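Long-range contacts in leucine aminopeptidase (Parabacteroides distasonis, PDB 3TC8), which binds zinc and probably acts as a zinc-dependent aminopeptidase or glutaminyl-peptide cyclotransferase of the M28 family: residues 66-72 with 181-187; 83-89 with 151-157; 173-179 with 249-253. All blocks are in the same frame, centred on the assembly; numbering follows the deposited sequence. Where two conformers were deposited one is given.

Contact 1 of 3, residues 66-72 with 181-187; sequences YQQEAIL and FWAKNPH
In this zinc-binding protein of the M28 family, an outermost strand of the central mixed sheet is packed by the end of a helix. Residues 66-72 are extended and belong to strand 64-73. Residues 181-184 are the last turn of helix 177-184. Asn185 leaves helical geometry (phi -131°, psi 71°), and Pro186 and His187 carry the chain on along the strand. The CA atoms of Gln68 and His187 are 7.1 Å apart, those of Leu72 and Phe181 8.0 Å. Tyr66, Gln68 and Ala70 point their CA-to-CB bonds toward 181-187. Glu69 and Ile71 point away.

Gln68 has the most surface covered. Its chi1 and chi2 are both t, so the amide reaches across the gap. Gln68 NE2 donates to Asn185 O at 2.7 Å, a backbone carbonyl just past the helix. Gln68 OE1 lies at the edge of the Trp182 ring, 3.4 Å from Trp182 CB, and accepts a hydrogen bond from Asn84 of the neighbouring strand.

Phe181 comes next, with chi1 t. Ala70 CB sits over one ring face in a CH-pi contact, 3.7 Å from the Phe181 ring centroid. Leu72 CD2 adds an apolar contact at 3.8 Å to Phe181 CD1.

His187, with chi1 p, turns its ring edge to the face of Tyr66 (chi1 m). This T-shaped pair has centroids 4.8 Å apart and planes at 67°. The imidazole is held from the helix side, where Trp182 NE1 donates to His187 ND1 at 3.0 Å.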
loop_
_atom_site.group_PDB
_atom_site.type_symbol
_atom_site.label_atom_id
_atom_site.label_comp_id
_atom_site.label_asym_id
_atom_site.label_seq_id
_atom_site.Cartn_x
_atom_site.Cartn_y
_atom_site.Cartn_z
ATOM N N TYR A 66 8.387 14.836 -0.798
ATOM C CA TYR A 66 9.489 14.506 -1.694
ATOM C C TYR A 66 8.965 13.663 -2.828
ATOM O O TYR A 66 8.233 12.732 -2.588
ATOM C CB TYR A 66 10.546 13.670 -0.953
ATOM C CG TYR A 66 11.075 14.151 0.326
ATOM C CD1 TYR A 66 10.338 14.039 1.485
ATOM C CD2 TYR A 66 12.359 14.624 0.429
ATOM C CE1 TYR A 66 10.818 14.417 2.711
ATOM C CE2 TYR A 66 12.876 15.036 1.654
ATOM C CZ TYR A 66 12.102 14.904 2.794
ATOM O OH TYR A 66 12.597 15.322 4.017
ATOM N N GLN A 67 9.302 14.007 -4.052
ATOM C CA GLN A 67 8.931 13.221 -5.210
ATOM C C GLN A 67 10.182 12.611 -5.796
ATOM O O GLN A 67 10.991 13.333 -6.374
ATOM C CB GLN A 67 8.142 14.053 -6.224
ATOM C CG GLN A 67 6.842 14.605 -5.617
ATOM C CD GLN A 67 6.011 15.362 -6.632
ATOM O OE1 GLN A 67 5.663 14.820 -7.645
ATOM N NE2 GLN A 67 5.712 16.597 -6.365
ATOM N N GLN A 68 10.381 11.337 -5.595
ATOM C CA GLN A 68 11.589 10.676 -5.998
ATOM C C GLN A 68 11.377 10.075 -7.384
ATOM O O GLN A 68 10.667 9.115 -7.500
ATOM C CB GLN A 68 11.915 9.622 -4.964
ATOM C CG GLN A 68 13.073 8.747 -5.323
ATOM C CD GLN A 68 13.363 7.755 -4.181
ATOM O OE1 GLN A 68 12.604 6.866 -3.928
ATOM N NE2 GLN A 68 14.506 7.968 -3.507
ATOM N N GLU A 69 11.961 10.695 -8.390
ATOM C CA GLU A 69 11.790 10.221 -9.744
ATOM C C GLU A 69 12.994 9.403 -10.169
ATOM O O GLU A 69 14.111 9.824 -9.951
ATOM C CB GLU A 69 11.576 11.399 -10.683
ATOM C CG GLU A 69 10.288 12.125 -10.346
ATOM C CD GLU A 69 10.022 13.310 -11.172
ATOM O OE1 GLU A 69 10.678 14.347 -10.926
ATOM O OE2 GLU A 69 9.127 13.233 -12.023
ATOM N N ALA A 70 12.768 8.270 -10.810
ATOM C CA ALA A 70 13.844 7.409 -11.251
ATOM C C ALA A 70 13.359 6.609 -12.436
ATOM O O ALA A 70 12.190 6.227 -12.501
ATOM C CB ALA A 70 14.271 6.455 -10.151
ATOM N N ILE A 71 14.260 6.313 -13.369
ATOM C CA ILE A 71 13.952 5.397 -14.456
ATOM C C ILE A 71 14.270 3.978 -14.007
ATOM O O ILE A 71 15.445 3.665 -13.719
ATOM C CB ILE A 71 14.719 5.771 -15.738
ATOM C CG1 ILE A 71 14.581 7.263 -16.022
ATOM C CG2 ILE A 71 14.208 4.943 -16.917
ATOM C CD1 ILE A 71 13.135 7.615 -16.341
ATOM N N LEU A 72 13.241 3.150 -13.932
ATOM C CA LEU A 72 13.360 1.788 -13.461
ATOM C C LEU A 72 13.169 0.877 -14.643
ATOM O O LEU A 72 12.638 1.300 -15.655
ATOM C CB LEU A 72 12.337 1.526 -12.379
ATOM C CG LEU A 72 12.417 2.496 -11.197
ATOM C CD1 LEU A 72 11.390 2.145 -10.145
ATOM C CD2 LEU A 72 13.860 2.592 -10.575
ATOM N N PHE A 181 14.247 0.632 -5.377
ATOM C CA PHE A 181 15.037 1.803 -5.635
ATOM C C PHE A 181 15.171 2.645 -4.368
ATOM O O PHE A 181 16.269 3.050 -4.004
ATOM C CB PHE A 181 14.426 2.630 -6.746
ATOM C CG PHE A 181 15.254 3.868 -7.037
ATOM C CD1 PHE A 181 16.333 3.778 -7.876
ATOM C CD2 PHE A 181 14.977 5.072 -6.415
ATOM C CE1 PHE A 181 17.147 4.875 -8.086
ATOM C CE2 PHE A 181 15.806 6.196 -6.653
ATOM C CZ PHE A 181 16.886 6.067 -7.459
ATOM N N TRP A 182 14.051 2.921 -3.699
ATOM C CA TRP A 182 14.044 3.763 -2.522
ATOM C C TRP A 182 14.876 3.158 -1.388
ATOM O O TRP A 182 15.582 3.857 -0.679
ATOM C CB TRP A 182 12.596 3.963 -2.071
ATOM C CG TRP A 182 12.482 4.705 -0.763
ATOM C CD1 TRP A 182 12.473 6.060 -0.554
ATOM C CD2 TRP A 182 12.407 4.089 0.534
ATOM N NE1 TRP A 182 12.389 6.300 0.790
ATOM C CE2 TRP A 182 12.348 5.117 1.489
ATOM C CE3 TRP A 182 12.320 2.779 0.968
ATOM C CZ2 TRP A 182 12.217 4.851 2.852
ATOM C CZ3 TRP A 182 12.213 2.509 2.336
ATOM C CH2 TRP A 182 12.163 3.539 3.251
ATOM N N ALA A 183 14.764 1.849 -1.216
ATOM C CA ALA A 183 15.422 1.221 -0.078
ATOM C C ALA A 183 16.944 1.369 -0.194
ATOM O O ALA A 183 17.643 1.440 0.813
ATOM C CB ALA A 183 15.005 -0.217 0.077
ATOM N N LYS A 184 17.444 1.379 -1.428
ATOM C CA LYS A 184 18.844 1.582 -1.691
ATOM C C LYS A 184 19.214 3.060 -1.730
ATOM O O LYS A 184 20.337 3.392 -1.434
ATOM C CB LYS A 184 19.180 0.921 -3.050
ATOM C CG LYS A 184 20.587 1.062 -3.520
ATOM C CD LYS A 184 20.832 0.350 -4.866
ATOM C CE LYS A 184 22.216 0.601 -5.409
ATOM N NZ LYS A 184 23.249 0.375 -4.414
ATOM N N ASN A 185 18.282 3.929 -2.092
ATOM C CA ASN A 185 18.453 5.360 -2.298
ATOM C C ASN A 185 17.350 6.097 -1.547
ATOM O O ASN A 185 16.459 6.646 -2.166
ATOM C CB ASN A 185 18.302 5.702 -3.798
ATOM C CG ASN A 185 19.321 5.013 -4.655
ATOM O OD1 ASN A 185 20.488 5.409 -4.699
ATOM N ND2 ASN A 185 18.914 3.958 -5.343
ATOM N N PRO A 186 17.401 6.129 -0.205
ATOM C CA PRO A 186 16.260 6.714 0.479
ATOM C C PRO A 186 16.187 8.200 0.298
ATOM O O PRO A 186 17.162 8.842 -0.063
ATOM C CB PRO A 186 16.488 6.299 1.932
ATOM C CG PRO A 186 17.958 6.066 2.019
ATOM C CD PRO A 186 18.321 5.446 0.699
ATOM N N HIS A 187 15.039 8.765 0.580
ATOM C CA HIS A 187 14.817 10.192 0.349
ATOM C C HIS A 187 15.572 11.106 1.288
ATOM O O HIS A 187 15.709 12.289 1.005
ATOM C CB HIS A 187 13.307 10.482 0.441
ATOM C CG HIS A 187 12.739 10.209 1.780
ATOM N ND1 HIS A 187 12.540 8.930 2.259
ATOM C CD2 HIS A 187 12.347 11.063 2.756
ATOM C CE1 HIS A 187 12.064 9.029 3.484
ATOM N NE2 HIS A 187 12.004 10.311 3.835
#

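Contact 2 of 3, residues 83-89 with 151-157; sequences RNIIGSF and IDIIFFD
Two neighbouring antiparallel strands of the central M28 sheet pair here, their axes 4.6 Å apart and their directions at 168°. Arg83 N donates to Asp157 OD2 at 2.7 Å; the Arg83 guanidinium turns to Gln67 and Asp52. Asn84, with chi1 m, accepts at OD1 from Asp157 N at 2.9 Å. Ile85 pairs with Phe155 through Ile85 N to Phe155 O (2.9 Å) and Phe155 N to Ile85 O (2.8 Å). Ile86 and Ile154 form a non-hydrogen-bonded pair, CA atoms 4.5 Å apart, with Ile86 CG1 3.8 Å from Ile154 CG1. Gly87 N to Ile153 O and Ile153 N to Gly87 O are both 2.8 Å. Ser88, opposite Asp152, donates from OG to Asp152 OD1 at 2.7 Å. Phe89 N donates to Ile151 O at 2.8 Å, while Ile151 N to Phe89 O is weak at 3.3 Å. Ile85, Phe89, Ile151, Ile153 and Phe155 share one face, which packs on helices 45-60 and 125-144. The ladder ends at Asp157, just before zinc ligand Asp160; Asp157 OD1 hydrogen-bonds to His47. That face is apolar. On the other, Asp152 OD2 accepts a hydrogen bond from Tyr191 OH and forms a salt bridge with Arg96, so the buried charge is compensated.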
loop_
_atom_site.group_PDB
_atom_site.type_symbol
_atom_site.label_atom_id
_atom_site.label_comp_id
_atom_site.label_asym_id
_atom_site.label_seq_id
_atom_site.Cartn_x
_atom_site.Cartn_y
_atom_site.Cartn_z
ATOM N N ARG A 83 7.914 7.258 -9.984
ATOM C CA ARG A 83 7.855 8.351 -9.037
ATOM C C ARG A 83 7.326 7.821 -7.710
ATOM O O ARG A 83 6.153 7.492 -7.578
ATOM C CB ARG A 83 6.955 9.466 -9.572
ATOM C CG ARG A 83 6.752 10.574 -8.593
ATOM C CD ARG A 83 6.188 11.849 -9.120
ATOM N NE ARG A 83 5.003 11.632 -9.968
ATOM C CZ ARG A 83 4.143 12.584 -10.323
ATOM N NH1 ARG A 83 4.097 13.719 -9.668
ATOM N NH2 ARG A 83 3.286 12.333 -11.272
ATOM N N ASN A 84 8.218 7.689 -6.730
ATOM C CA ASN A 84 7.807 7.418 -5.353
ATOM C C ASN A 84 7.458 8.746 -4.695
ATOM O O ASN A 84 8.143 9.735 -4.898
ATOM C CB ASN A 84 8.916 6.728 -4.559
ATOM C CG ASN A 84 9.326 5.387 -5.108
ATOM O OD1 ASN A 84 8.490 4.577 -5.511
ATOM N ND2 ASN A 84 10.636 5.103 -5.050
ATOM N N ILE A 85 6.361 8.773 -3.951
ATOM C CA ILE A 85 5.866 9.995 -3.342
ATOM C C ILE A 85 5.902 9.850 -1.842
ATOM O O ILE A 85 5.278 8.962 -1.291
ATOM C CB ILE A 85 4.467 10.339 -3.865
ATOM C CG1 ILE A 85 4.428 10.414 -5.396
ATOM C CG2 ILE A 85 3.917 11.605 -3.217
ATOM C CD1 ILE A 85 3.062 10.418 -6.012
ATOM N N ILE A 86 6.646 10.744 -1.193
ATOM C CA ILE A 86 6.878 10.674 0.232
ATOM C C ILE A 86 6.333 11.931 0.913
ATOM O O ILE A 86 6.662 13.010 0.497
ATOM C CB ILE A 86 8.387 10.558 0.575
ATOM C CG1 ILE A 86 9.016 9.325 -0.075
ATOM C CG2 ILE A 86 8.591 10.550 2.106
ATOM C CD1 ILE A 86 9.784 9.520 -1.304
ATOM N N GLY A 87 5.483 11.745 1.913
ATOM C CA GLY A 87 5.020 12.857 2.744
ATOM C C GLY A 87 5.436 12.655 4.156
ATOM O O GLY A 87 5.057 11.698 4.811
ATOM N N SER A 88 6.209 13.587 4.676
ATOM C CA SER A 88 6.767 13.458 6.028
ATOM C C SER A 88 6.143 14.495 6.961
ATOM O O SER A 88 6.164 15.719 6.683
ATOM C CB SER A 88 8.281 13.654 6.026
ATOM O OG SER A 88 8.909 12.713 5.173
ATOM N N PHE A 89 5.622 14.016 8.075
ATOM C CA PHE A 89 5.088 14.876 9.117
ATOM C C PHE A 89 6.064 14.865 10.286
ATOM O O PHE A 89 6.728 13.864 10.580
ATOM C CB PHE A 89 3.749 14.350 9.556
ATOM C CG PHE A 89 2.689 14.409 8.511
ATOM C CD1 PHE A 89 1.907 15.547 8.347
ATOM C CD2 PHE A 89 2.374 13.295 7.758
ATOM C CE1 PHE A 89 0.870 15.567 7.461
ATOM C CE2 PHE A 89 1.344 13.338 6.879
ATOM C CZ PHE A 89 0.587 14.482 6.711
ATOM N N ILE A 151 5.795 10.734 11.250
ATOM C CA ILE A 151 5.168 9.784 10.343
ATOM C C ILE A 151 5.610 10.088 8.952
ATOM O O ILE A 151 5.539 11.239 8.490
ATOM C CB ILE A 151 3.615 9.890 10.370
ATOM C CG1 ILE A 151 3.063 9.671 11.801
ATOM C CG2 ILE A 151 3.022 8.895 9.392
ATOM C CD1 ILE A 151 3.233 8.293 12.392
ATOM N N ASP A 152 6.058 9.065 8.230
ATOM C CA ASP A 152 6.318 9.173 6.793
ATOM C C ASP A 152 5.284 8.320 6.073
ATOM O O ASP A 152 5.136 7.156 6.385
ATOM C CB ASP A 152 7.731 8.712 6.461
ATOM C CG ASP A 152 8.745 9.490 7.257
ATOM O OD1 ASP A 152 8.834 10.714 7.020
ATOM O OD2 ASP A 152 9.393 8.877 8.155
ATOM N N ILE A 153 4.581 8.953 5.151
ATOM C CA ILE A 153 3.629 8.288 4.261
ATOM C C ILE A 153 4.381 8.097 2.946
ATOM O O ILE A 153 4.798 9.114 2.362
ATOM C CB ILE A 153 2.388 9.140 4.035
ATOM C CG1 ILE A 153 1.689 9.598 5.321
ATOM C CG2 ILE A 153 1.473 8.496 3.038
ATOM C CD1 ILE A 153 1.036 8.502 6.072
ATOM N N ILE A 154 4.488 6.891 2.468
ATOM C CA ILE A 154 5.139 6.649 1.169
ATOM C C ILE A 154 4.218 5.866 0.242
ATOM O O ILE A 154 3.730 4.815 0.579
ATOM C CB ILE A 154 6.521 5.971 1.240
ATOM C CG1 ILE A 154 7.429 6.771 2.180
ATOM C CG2 ILE A 154 7.080 5.847 -0.184
ATOM C CD1 ILE A 154 8.898 6.284 2.233
ATOM N N PHE A 155 4.020 6.480 -0.945
ATOM C CA PHE A 155 3.371 5.812 -2.049
ATOM C C PHE A 155 4.478 5.348 -3.019
ATOM O O PHE A 155 5.105 6.159 -3.683
ATOM C CB PHE A 155 2.367 6.719 -2.733
ATOM C CG PHE A 155 1.348 7.355 -1.795
ATOM C CD1 PHE A 155 0.818 6.672 -0.719
ATOM C CD2 PHE A 155 0.935 8.647 -2.045
ATOM C CE1 PHE A 155 -0.116 7.307 0.097
ATOM C CE2 PHE A 155 -0.038 9.269 -1.230
ATOM C CZ PHE A 155 -0.537 8.554 -0.158
ATOM N N PHE A 156 4.685 4.038 -3.040
ATOM C CA PHE A 156 5.713 3.426 -3.890
ATOM C C PHE A 156 5.137 3.103 -5.269
ATOM O O PHE A 156 4.033 2.628 -5.408
ATOM C CB PHE A 156 6.253 2.157 -3.233
ATOM C CG PHE A 156 7.131 2.421 -2.050
ATOM C CD1 PHE A 156 8.363 2.994 -2.196
ATOM C CD2 PHE A 156 6.748 2.029 -0.766
ATOM C CE1 PHE A 156 9.182 3.206 -1.129
ATOM C CE2 PHE A 156 7.604 2.259 0.308
ATOM C CZ PHE A 156 8.826 2.808 0.122
ATOM N N ASP A 157 5.959 3.376 -6.265
ATOM C CA ASP A 157 5.598 3.144 -7.650
ATOM C C ASP A 157 6.113 1.834 -8.164
ATOM O O ASP A 157 6.939 1.150 -7.541
ATOM C CB ASP A 157 6.171 4.289 -8.524
ATOM C CG ASP A 157 5.484 4.501 -9.844
ATOM O OD1 ASP A 157 4.479 3.820 -10.161
ATOM O OD2 ASP A 157 5.913 5.456 -10.531
#

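Contact 3 of 3, residues 173-179 with 249-253; sequences DSWCLGT and DDHQY
Two short side-chain hydrogen bonds join these segments. Thr179 OG1 donates to Asp250 OD1 at 2.6 Å, and Tyr253 OH donates to Asp173 OD1 at 2.7 Å. Two waters reinforce them. Water 1 accepts from Trp175 N at 3.0 Å and donates to Tyr253 OH at 2.8 Å. Water 2 accepts from Thr179 N at 3.0 Å and donates to Asp250 OD1 at 2.9 Å. Asp173 (phi 57°, psi 45°) and Cys176 (phi 60°, psi 44°) lie in the left-handed helical region; Cys176 holds the N-cap position of helix 177-184. The CA atoms of Cys176 and Asp250 are 5.5 Å apart. Tyr253, chi1 m, is the most covered residue. Cys176 CB packs 3.5 Å from Tyr253 CD2, and Cys176 SG lies obliquely 5.0 Å from the Tyr253 ring centroid. Thr179 CG2 meets Tyr253 CB at 3.9 Å. The nearest side-chain atoms of Trp175 and zinc ligand Asp160 are about 3 Å apart. The arrangement joins two helix starts beside the zinc site of this M28-family protein.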
loop_
_atom_site.group_PDB
_atom_site.type_symbol
_atom_site.label_atom_id
_atom_site.label_comp_id
_atom_site.label_asym_id
_atom_site.label_seq_id
_atom_site.Cartn_x
_atom_site.Cartn_y
_atom_site.Cartn_z
ATOM N N ASP A 173 13.181 -10.549 -8.868
ATOM C CA ASP A 173 12.914 -9.249 -8.249
ATOM C C ASP A 173 12.235 -8.288 -9.238
ATOM O O ASP A 173 12.577 -7.110 -9.279
ATOM C CB ASP A 173 14.174 -8.657 -7.637
ATOM C CG ASP A 173 14.752 -9.545 -6.577
ATOM O OD1 ASP A 173 14.089 -9.738 -5.550
ATOM O OD2 ASP A 173 15.864 -10.055 -6.784
ATOM N N SER A 174 11.246 -8.788 -9.968
ATOM C CA SER A 174 10.565 -7.982 -10.957
ATOM C C SER A 174 9.408 -7.161 -10.385
ATOM O O SER A 174 8.925 -6.277 -11.104
ATOM C CB SER A 174 10.090 -8.837 -12.123
ATOM O OG SER A 174 8.918 -9.595 -11.847
ATOM N N TRP A 175 9.002 -7.464 -9.161
ATOM C CA TRP A 175 7.956 -6.737 -8.465
ATOM C C TRP A 175 8.563 -5.680 -7.568
ATOM O O TRP A 175 9.744 -5.720 -7.255
ATOM C CB TRP A 175 7.103 -7.726 -7.644
ATOM C CG TRP A 175 6.584 -8.872 -8.427
ATOM C CD1 TRP A 175 7.207 -10.057 -8.680
ATOM C CD2 TRP A 175 5.395 -8.889 -9.208
ATOM N NE1 TRP A 175 6.468 -10.845 -9.515
ATOM C CE2 TRP A 175 5.331 -10.158 -9.857
ATOM C CE3 TRP A 175 4.344 -7.986 -9.407
ATOM C CZ2 TRP A 175 4.288 -10.510 -10.669
ATOM C CZ3 TRP A 175 3.303 -8.348 -10.224
ATOM C CH2 TRP A 175 3.280 -9.598 -10.848
ATOM N N CYS A 176 7.756 -4.718 -7.122
ATOM C CA CYS A 176 8.185 -3.784 -6.067
ATOM C C CYS A 176 9.411 -3.006 -6.502
ATOM O O CYS A 176 10.325 -2.771 -5.715
ATOM C CB CYS A 176 8.463 -4.538 -4.750
ATOM S SG CYS A 176 7.149 -5.610 -4.197
ATOM N N LEU A 177 9.412 -2.522 -7.748
ATOM C CA LEU A 177 10.605 -1.872 -8.265
ATOM C C LEU A 177 10.860 -0.518 -7.594
ATOM O O LEU A 177 12.016 -0.142 -7.371
ATOM C CB LEU A 177 10.487 -1.692 -9.785
ATOM C CG LEU A 177 10.406 -2.961 -10.605
ATOM C CD1 LEU A 177 10.112 -2.632 -12.057
ATOM C CD2 LEU A 177 11.685 -3.826 -10.461
ATOM N N GLY A 178 9.791 0.249 -7.333
ATOM C CA GLY A 178 9.977 1.541 -6.673
ATOM C C GLY A 178 10.529 1.414 -5.269
ATOM O O GLY A 178 11.397 2.203 -4.873
ATOM N N THR A 179 10.055 0.432 -4.526
ATOM C CA THR A 179 10.544 0.184 -3.193
ATOM C C THR A 179 11.992 -0.258 -3.226
ATOM O O THR A 179 12.805 0.168 -2.401
ATOM C CB THR A 179 9.709 -0.881 -2.436
ATOM O OG1 THR A 179 8.345 -0.465 -2.487
ATOM C CG2 THR A 179 10.140 -0.969 -0.989
ATOM N N ASP A 249 5.757 -8.716 -1.284
ATOM C CA ASP A 249 5.191 -7.378 -1.304
ATOM C C ASP A 249 6.232 -6.367 -0.892
ATOM O O ASP A 249 7.377 -6.715 -0.542
ATOM C CB ASP A 249 3.953 -7.329 -0.403
ATOM C CG ASP A 249 2.847 -6.430 -0.907
ATOM O OD1 ASP A 249 3.099 -5.589 -1.795
ATOM O OD2 ASP A 249 1.677 -6.569 -0.386
ATOM N N ASP A 250 5.895 -5.079 -0.954
ATOM C CA ASP A 250 6.877 -4.051 -0.774
ATOM C C ASP A 250 7.602 -4.124 0.561
ATOM O O ASP A 250 8.743 -3.708 0.671
ATOM C CB ASP A 250 6.202 -2.656 -0.908
ATOM C CG ASP A 250 5.720 -2.293 -2.337
ATOM O OD1 ASP A 250 6.563 -2.244 -3.216
ATOM O OD2 ASP A 250 4.522 -2.030 -2.523
ATOM N N HIS A 251 6.905 -4.612 1.594
ATOM C CA HIS A 251 7.523 -4.660 2.931
ATOM C C HIS A 251 8.781 -5.519 2.990
ATOM O O HIS A 251 9.705 -5.188 3.746
ATOM C CB HIS A 251 6.498 -5.122 3.978
ATOM C CG HIS A 251 6.035 -6.529 3.849
ATOM N ND1 HIS A 251 5.597 -7.045 2.646
ATOM C CD2 HIS A 251 5.943 -7.515 4.777
ATOM C CE1 HIS A 251 5.262 -8.307 2.842
ATOM N NE2 HIS A 251 5.452 -8.613 4.128
ATOM N N GLN A 252 8.877 -6.549 2.144
ATOM C CA GLN A 252 10.096 -7.381 2.191
ATOM C C GLN A 252 11.342 -6.591 1.809
ATOM O O GLN A 252 12.419 -6.848 2.311
ATOM C CB GLN A 252 9.983 -8.631 1.361
ATOM C CG GLN A 252 10.149 -8.455 -0.070
ATOM C CD GLN A 252 9.829 -9.752 -0.801
ATOM O OE1 GLN A 252 8.755 -10.305 -0.600
ATOM N NE2 GLN A 252 10.715 -10.173 -1.717
ATOM N N TYR A 253 11.172 -5.625 0.896
ATOM C CA TYR A 253 12.273 -4.836 0.418
ATOM C C TYR A 253 12.628 -3.701 1.370
ATOM O O TYR A 253 13.774 -3.286 1.425
ATOM C CB TYR A 253 12.002 -4.387 -1.022
ATOM C CG TYR A 253 11.968 -5.487 -2.009
ATOM C CD1 TYR A 253 13.142 -6.090 -2.447
ATOM C CD2 TYR A 253 10.771 -5.973 -2.481
ATOM C CE1 TYR A 253 13.116 -7.128 -3.392
ATOM C CE2 TYR A 253 10.720 -7.033 -3.398
ATOM C CZ TYR A 253 11.877 -7.600 -3.853
ATOM O OH TYR A 253 11.818 -8.604 -4.772
HETATM O O HOH W 1 9.952 -9.149 -6.819
HETATM O O HOH W 2 7.457 -0.740 -5.507
#

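Contact 2 is the buried one, a strand pair inside the sheet. Contact 1 lies at the surface, and contact 3 is partly buried near the zinc. Contacts 1 and 3 share helix 177-184: contact 3 uses its start and contact 1 its end. Contacts 1 and 2 share the sheet, because strands 64-73 and 79-89 are neighbours; Tyr66 N probably hydrogen-bonds to Ile86 O at 2.8 Å. Asn84 also links contact 2 to contact 3, its ND2 lying 3.0 Å from Gly178 O. The chemistry follows position. Backbone hydrogen bonds dominate contact 2, aromatic packing and one hydrogen bond from a side-chain amide make contact 1, and carboxylates, hydroxyls and waters hold contact 3.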